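Local coordinates for protein CmeC (Campylobacter jejuni, PDB 4MT4) that probably forms the trimeric outer membrane channel of a multidrug efflux pump, through which exported compounds leave the cell, at residues T303-E309 with S321-N325; F64-E68 with L467-R472. One frame throughout, in Å; residues are numbered along the deposited sequence.

Contact 1: T303-E309 with S321-N325. With C8E ((hydroxyethyloxy)tri(ethyloxy)octane), chain P; C8E ((hydroxyethyloxy)tri(ethyloxy)octane), chain Q.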
# COMPACT_ATOMS: atom_id res chain seq x y z
N THR B 303 30.64 34.76 -12.44
CA THR B 303 31.81 33.89 -12.56
C THR B 303 33.09 34.68 -12.35
O THR B 303 33.18 35.85 -12.70
CB THR B 303 31.86 33.19 -13.93
OG1 THR B 303 31.78 34.16 -14.97
CG2 THR B 303 30.70 32.21 -14.07
N GLY B 304 34.09 34.02 -11.76
CA GLY B 304 35.37 34.66 -11.50
C GLY B 304 36.52 33.67 -11.56
O GLY B 304 36.37 32.52 -11.16
N LEU B 305 37.66 34.13 -12.07
CA LEU B 305 38.84 33.29 -12.16
C LEU B 305 40.07 34.02 -11.63
O LEU B 305 40.24 35.22 -11.86
CB LEU B 305 39.08 32.85 -13.61
CG LEU B 305 40.41 32.15 -13.91
CD1 LEU B 305 40.46 30.77 -13.25
CD2 LEU B 305 40.65 32.03 -15.41
N LEU B 306 40.92 33.30 -10.91
CA LEU B 306 42.20 33.82 -10.46
C LEU B 306 43.25 32.72 -10.54
O LEU B 306 43.21 31.77 -9.76
CB LEU B 306 42.11 34.38 -9.04
CG LEU B 306 43.44 34.90 -8.48
CD1 LEU B 306 43.96 36.06 -9.32
CD2 LEU B 306 43.30 35.30 -7.02
N GLY B 307 44.18 32.85 -11.48
CA GLY B 307 45.21 31.84 -11.64
C GLY B 307 46.22 32.11 -12.73
O GLY B 307 46.75 33.22 -12.83
N PHE B 308 46.49 31.10 -13.54
CA PHE B 308 47.57 31.16 -14.52
C PHE B 308 47.18 30.60 -15.89
O PHE B 308 46.32 29.73 -15.99
CB PHE B 308 48.80 30.41 -13.99
CG PHE B 308 49.29 30.91 -12.66
CD1 PHE B 308 50.21 31.94 -12.59
CD2 PHE B 308 48.85 30.33 -11.48
CE1 PHE B 308 50.67 32.40 -11.37
CE2 PHE B 308 49.31 30.78 -10.26
CZ PHE B 308 50.22 31.81 -10.20
N GLU B 309 47.82 31.12 -16.93
CA GLU B 309 47.69 30.57 -18.27
C GLU B 309 48.97 30.80 -19.08
O GLU B 309 49.52 31.89 -19.09
CB GLU B 309 46.49 31.18 -19.01
CG GLU B 309 46.29 30.60 -20.40
CD GLU B 309 45.09 31.18 -21.12
OE1 GLU B 309 44.45 32.10 -20.58
OE2 GLU B 309 44.78 30.70 -22.24
N SER B 321 52.34 34.90 -16.47
CA SER B 321 51.26 33.94 -16.70
C SER B 321 50.07 34.23 -15.80
O SER B 321 49.01 33.62 -15.95
CB SER B 321 51.76 32.51 -16.49
OG SER B 321 52.74 32.15 -17.45
N LYS B 322 50.24 35.17 -14.87
CA LYS B 322 49.16 35.55 -13.97
C LYS B 322 47.99 36.15 -14.75
O LYS B 322 48.18 36.99 -15.63
CB LYS B 322 49.65 36.55 -12.92
CG LYS B 322 50.54 35.94 -11.85
CD LYS B 322 50.69 36.86 -10.65
CE LYS B 322 51.41 38.15 -11.02
NZ LYS B 322 51.60 39.02 -9.83
N THR B 323 46.78 35.71 -14.41
CA THR B 323 45.59 36.16 -15.11
C THR B 323 44.36 36.12 -14.21
O THR B 323 44.32 35.37 -13.23
CB THR B 323 45.31 35.30 -16.37
OG1 THR B 323 44.17 35.82 -17.07
CG2 THR B 323 45.05 33.85 -15.98
N TRP B 324 43.37 36.94 -14.53
CA TRP B 324 42.08 36.89 -13.85
C TRP B 324 40.97 37.40 -14.75
O TRP B 324 41.22 38.11 -15.72
CB TRP B 324 42.12 37.70 -12.54
CG TRP B 324 42.56 39.14 -12.68
CD1 TRP B 324 43.78 39.65 -12.36
CD2 TRP B 324 41.77 40.24 -13.16
NE1 TRP B 324 43.81 41.00 -12.62
CE2 TRP B 324 42.59 41.39 -13.11
CE3 TRP B 324 40.46 40.37 -13.63
CZ2 TRP B 324 42.14 42.64 -13.51
CZ3 TRP B 324 40.02 41.61 -14.03
CH2 TRP B 324 40.85 42.73 -13.97
N ASN B 325 39.74 37.02 -14.42
CA ASN B 325 38.56 37.57 -15.09
C ASN B 325 37.34 37.53 -14.18
O ASN B 325 37.27 36.73 -13.25
CB ASN B 325 38.27 36.82 -16.39
CG ASN B 325 37.95 35.35 -16.18
OD1 ASN B 325 38.82 34.49 -16.34
ND2 ASN B 325 36.71 35.06 -15.83
C1 C8E P . 37.75 33.18 -7.19
C2 C8E P . 38.61 34.31 -7.63
C3 C8E P . 37.99 35.41 -8.42
C4 C8E P . 38.82 36.60 -8.74
C5 C8E P . 38.17 37.71 -9.49
C6 C8E P . 39.04 38.85 -9.89
C7 C8E P . 38.39 40.16 -10.20
C8 C8E P . 39.25 41.37 -10.08
O9 C8E P . 39.16 42.33 -11.07
C10 C8E P . 38.21 43.32 -10.97
C11 C8E P . 38.69 44.73 -10.99
O12 C8E P . 38.26 45.53 -12.03
C13 C8E P . 39.18 46.21 -12.80
C14 C8E P . 40.32 46.90 -12.12
O15 C8E P . 41.40 47.23 -12.90
C16 C8E P . 41.90 48.51 -12.87
C17 C8E P . 42.82 48.92 -13.97
O18 C8E P . 44.16 48.62 -13.84
C19 C8E P . 45.04 48.96 -14.84
C20 C8E P . 46.37 49.52 -14.47
O21 C8E P . 47.18 50.00 -15.49
C1 C8E Q . 46.70 40.79 -8.61
C2 C8E Q . 46.22 39.48 -8.08
C3 C8E Q . 47.20 38.63 -7.35
C4 C8E Q . 47.60 37.34 -7.98
C5 C8E Q . 47.85 36.18 -7.09
C6 C8E Q . 48.06 34.85 -7.73
C7 C8E Q . 47.60 33.64 -6.99
C8 C8E Q . 47.35 32.41 -7.81
O9 C8E Q . 46.46 31.47 -7.32
C10 C8E Q . 46.14 30.39 -8.12
C11 C8E Q . 46.10 29.04 -7.48
O12 C8E Q . 45.71 27.98 -8.27
C13 C8E Q . 44.99 26.94 -7.72
C14 C8E Q . 45.32 25.56 -8.18
O15 C8E Q . 44.28 24.71 -8.47
C16 C8E Q . 44.30 23.43 -7.96
C17 C8E Q . 43.60 22.37 -8.74
O18 C8E Q . 43.83 21.05 -8.38
C19 C8E Q . 43.98 20.71 -7.05
C20 C8E Q . 45.33 20.28 -6.58
O21 C8E Q . 45.58 20.30 -5.22
O HOH W 1 45.18 34.78 -19.67
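Leu305 and Asn325 face each other as a hydrogen-bonded pair in an antiparallel beta hairpin. The hairpin belongs to the barrel that the three subunits of an outer membrane factor build together. Leu305 N donates to Asn325 O at 2.9 Å, and Asn325 N returns a bond to Leu305 O. Gly307 and Thr323 repeat the exchange; the bond from Gly307 N to Thr323 O is almost straight, 174° at the hydrogen. Glu309 N adds a bond to Ser321 O.

Leu306, Phe308, Lys322 and Trp324 share the face that meets detergent, as expected of the barrel's outer wall. Phe308 and Lys322 run side by side, with Phe308 CE1 3.6 Å from Lys322 CG. Phe308 CE2 lies 3.5 Å from C8 of one detergent. Ether oxygen O9 of the other detergent lies over one face of the Trp324 ring, 3.2 Å from Trp324 CZ3. On the other side of the sheet, away from Trp324 and Phe308, Asn325 OD1 rests 3.2 Å from Leu305 CB. Asn325 chi1 of 62° swings the amide back toward Leu305.

Strand 109-124 flanks strand 299-310, while Trp324 and Asn325 pair with a strand of the second subunit. Thr323 OG1 bonds to Lys95 O of that subunit. One water donates to both Glu309 OE1, at 2.9 Å, and Thr323 OG1, at 3.0 Å.

Contact 2: F64-E68 with L467-R472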
# COMPACT_ATOMS: atom_id res chain seq x y z
N PHE B 64 13.03 8.14 12.15
CA PHE B 64 14.12 8.97 12.66
C PHE B 64 15.11 9.28 11.53
O PHE B 64 15.59 10.41 11.42
CB PHE B 64 14.84 8.29 13.83
CG PHE B 64 15.80 9.19 14.56
CD1 PHE B 64 17.13 9.27 14.17
CD2 PHE B 64 15.38 9.94 15.64
CE1 PHE B 64 18.02 10.09 14.83
CE2 PHE B 64 16.27 10.77 16.32
CZ PHE B 64 17.59 10.84 15.91
N ILE B 65 15.39 8.27 10.72
CA ILE B 65 16.32 8.41 9.60
C ILE B 65 15.76 9.34 8.53
O ILE B 65 16.48 10.17 7.97
CB ILE B 65 16.66 7.04 8.98
CG1 ILE B 65 17.36 6.16 10.01
CG2 ILE B 65 17.53 7.20 7.75
CD1 ILE B 65 17.55 4.73 9.56
N HIS B 66 14.46 9.19 8.26
CA HIS B 66 13.77 10.06 7.30
C HIS B 66 13.89 11.52 7.71
O HIS B 66 13.99 12.41 6.86
CB HIS B 66 12.30 9.66 7.19
CG HIS B 66 12.08 8.34 6.52
ND1 HIS B 66 12.97 7.80 5.61
CD2 HIS B 66 11.07 7.44 6.62
CE1 HIS B 66 12.52 6.64 5.19
NE2 HIS B 66 11.37 6.39 5.79
N MET B 67 13.88 11.77 9.02
CA MET B 67 14.04 13.11 9.56
C MET B 67 15.46 13.62 9.33
O MET B 67 15.66 14.78 8.98
CB MET B 67 13.70 13.12 11.05
CG MET B 67 13.89 14.46 11.74
SD MET B 67 13.40 14.40 13.47
CE MET B 67 14.40 13.05 14.07
N GLU B 68 16.44 12.74 9.54
CA GLU B 68 17.84 13.09 9.33
C GLU B 68 18.13 13.33 7.85
O GLU B 68 18.96 14.17 7.50
CB GLU B 68 18.75 11.99 9.88
CG GLU B 68 18.73 11.86 11.39
CD GLU B 68 19.62 10.74 11.89
OE1 GLU B 68 19.44 9.59 11.45
OE2 GLU B 68 20.51 11.02 12.72
N LEU B 467 16.72 5.48 21.80
CA LEU B 467 16.57 4.88 20.48
C LEU B 467 17.88 4.24 20.04
O LEU B 467 18.90 4.91 19.90
CB LEU B 467 16.11 5.93 19.46
CG LEU B 467 15.75 5.40 18.07
CD1 LEU B 467 14.59 4.42 18.14
CD2 LEU B 467 15.43 6.55 17.12
N ASP B 468 17.84 2.93 19.82
CA ASP B 468 19.04 2.17 19.48
C ASP B 468 19.50 2.47 18.06
O ASP B 468 18.93 1.97 17.09
CB ASP B 468 18.80 0.67 19.65
CG ASP B 468 20.09 -0.13 19.72
OD1 ASP B 468 21.03 0.16 18.95
OD2 ASP B 468 20.16 -1.06 20.55
N MET B 469 20.55 3.29 17.94
CA MET B 469 21.19 3.56 16.66
C MET B 469 22.64 3.10 16.72
O MET B 469 23.50 3.69 16.07
CB MET B 469 21.09 5.04 16.31
CG MET B 469 19.67 5.58 16.32
SD MET B 469 18.60 4.83 15.07
CE MET B 469 19.34 5.46 13.57
N SER B 470 22.89 2.06 17.50
CA SER B 470 24.25 1.57 17.72
C SER B 470 24.79 0.80 16.52
O SER B 470 25.98 0.47 16.47
CB SER B 470 24.29 0.67 18.97
OG SER B 470 23.66 -0.57 18.71
N PHE B 471 23.91 0.53 15.55
CA PHE B 471 24.30 -0.23 14.37
C PHE B 471 25.22 0.58 13.46
O PHE B 471 25.90 0.03 12.60
CB PHE B 471 23.06 -0.69 13.60
CG PHE B 471 22.22 0.44 13.06
CD1 PHE B 471 22.45 0.96 11.80
CD2 PHE B 471 21.18 0.97 13.82
CE1 PHE B 471 21.68 1.99 11.30
CE2 PHE B 471 20.40 2.00 13.32
CZ PHE B 471 20.66 2.51 12.06
N ARG B 472 25.24 1.89 13.67
CA ARG B 472 26.08 2.78 12.88
C ARG B 472 27.17 3.41 13.73
O ARG B 472 27.95 4.24 13.26
CB ARG B 472 25.23 3.88 12.22
CG ARG B 472 24.57 4.84 13.20
CD ARG B 472 23.58 5.75 12.49
NE ARG B 472 23.03 6.76 13.39
CZ ARG B 472 22.05 7.60 13.06
NH1 ARG B 472 21.52 7.56 11.85
NH2 ARG B 472 21.61 8.49 13.94
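Phe64 reaches from its helix to Leu467, Met469 and Arg472. Its CG is anti to the backbone N (chi1 -169°), which carries the ring toward the C-terminal tail. Phe64 CB lies 3.8 Å from Leu467 CD2. The same methyl meets the ring at Phe64 CG, 3.7 Å away, and also touches Phe64 CD2. Further out, Phe64 CD1 looks toward Met469 CE at 4.4 Å. Phe64 CE1 is 4.0 Å from Arg472 NH2, with ring and guanidinium planes 57° apart.

One turn on, Glu68 meets Arg472 end-on. Arg472 NH1 bonds to Glu68 OE1 at 2.9 Å, nearly straight and in the guanidinium plane. Arg472 NH2 bonds to Glu68 OE2 at 3.0 Å, tilted from that plane. Both oxygens use their syn lone pairs. Gripped at two points, the carboxylate and guanidinium have little freedom to turn against each other. Met469 CE covers one face of the guanidinium and also packs on Ile65 CG1, 4.1 Å away.

Asp468 forms a salt bridge with Lys55, and the Phe471 ring meets that of Phe355 of the third subunit, the two planes nearly parallel. The contact thus fixes the tail against helix 58-79 by a bidentate salt bridge beside an apolar patch, in a region consistent with the equatorial domain of outer membrane factors.

In the fold
From the N terminus, the chain passes helix 44-56 and then reaches helix 58-79, which supplies one half of contact 2. It then runs through strands 84-96 and 109-124, the long helices 129-195 and 201-236, and helix 273-293. Strand 299-310 follows, and contact 1 closes a short loop of 11 residues by pairing it with strand 322-335. Helices 339-405, 411-445 and 456-463 come next. The tail at 467-472 then returns to helix 58-79, closing a loop of 398 residues. Contact 1 therefore nests within contact 2. One joins neighbouring strands of the barrel; the other ties the C-terminal tail to an early helix in the helical part. Their centres are about 46 Å apart.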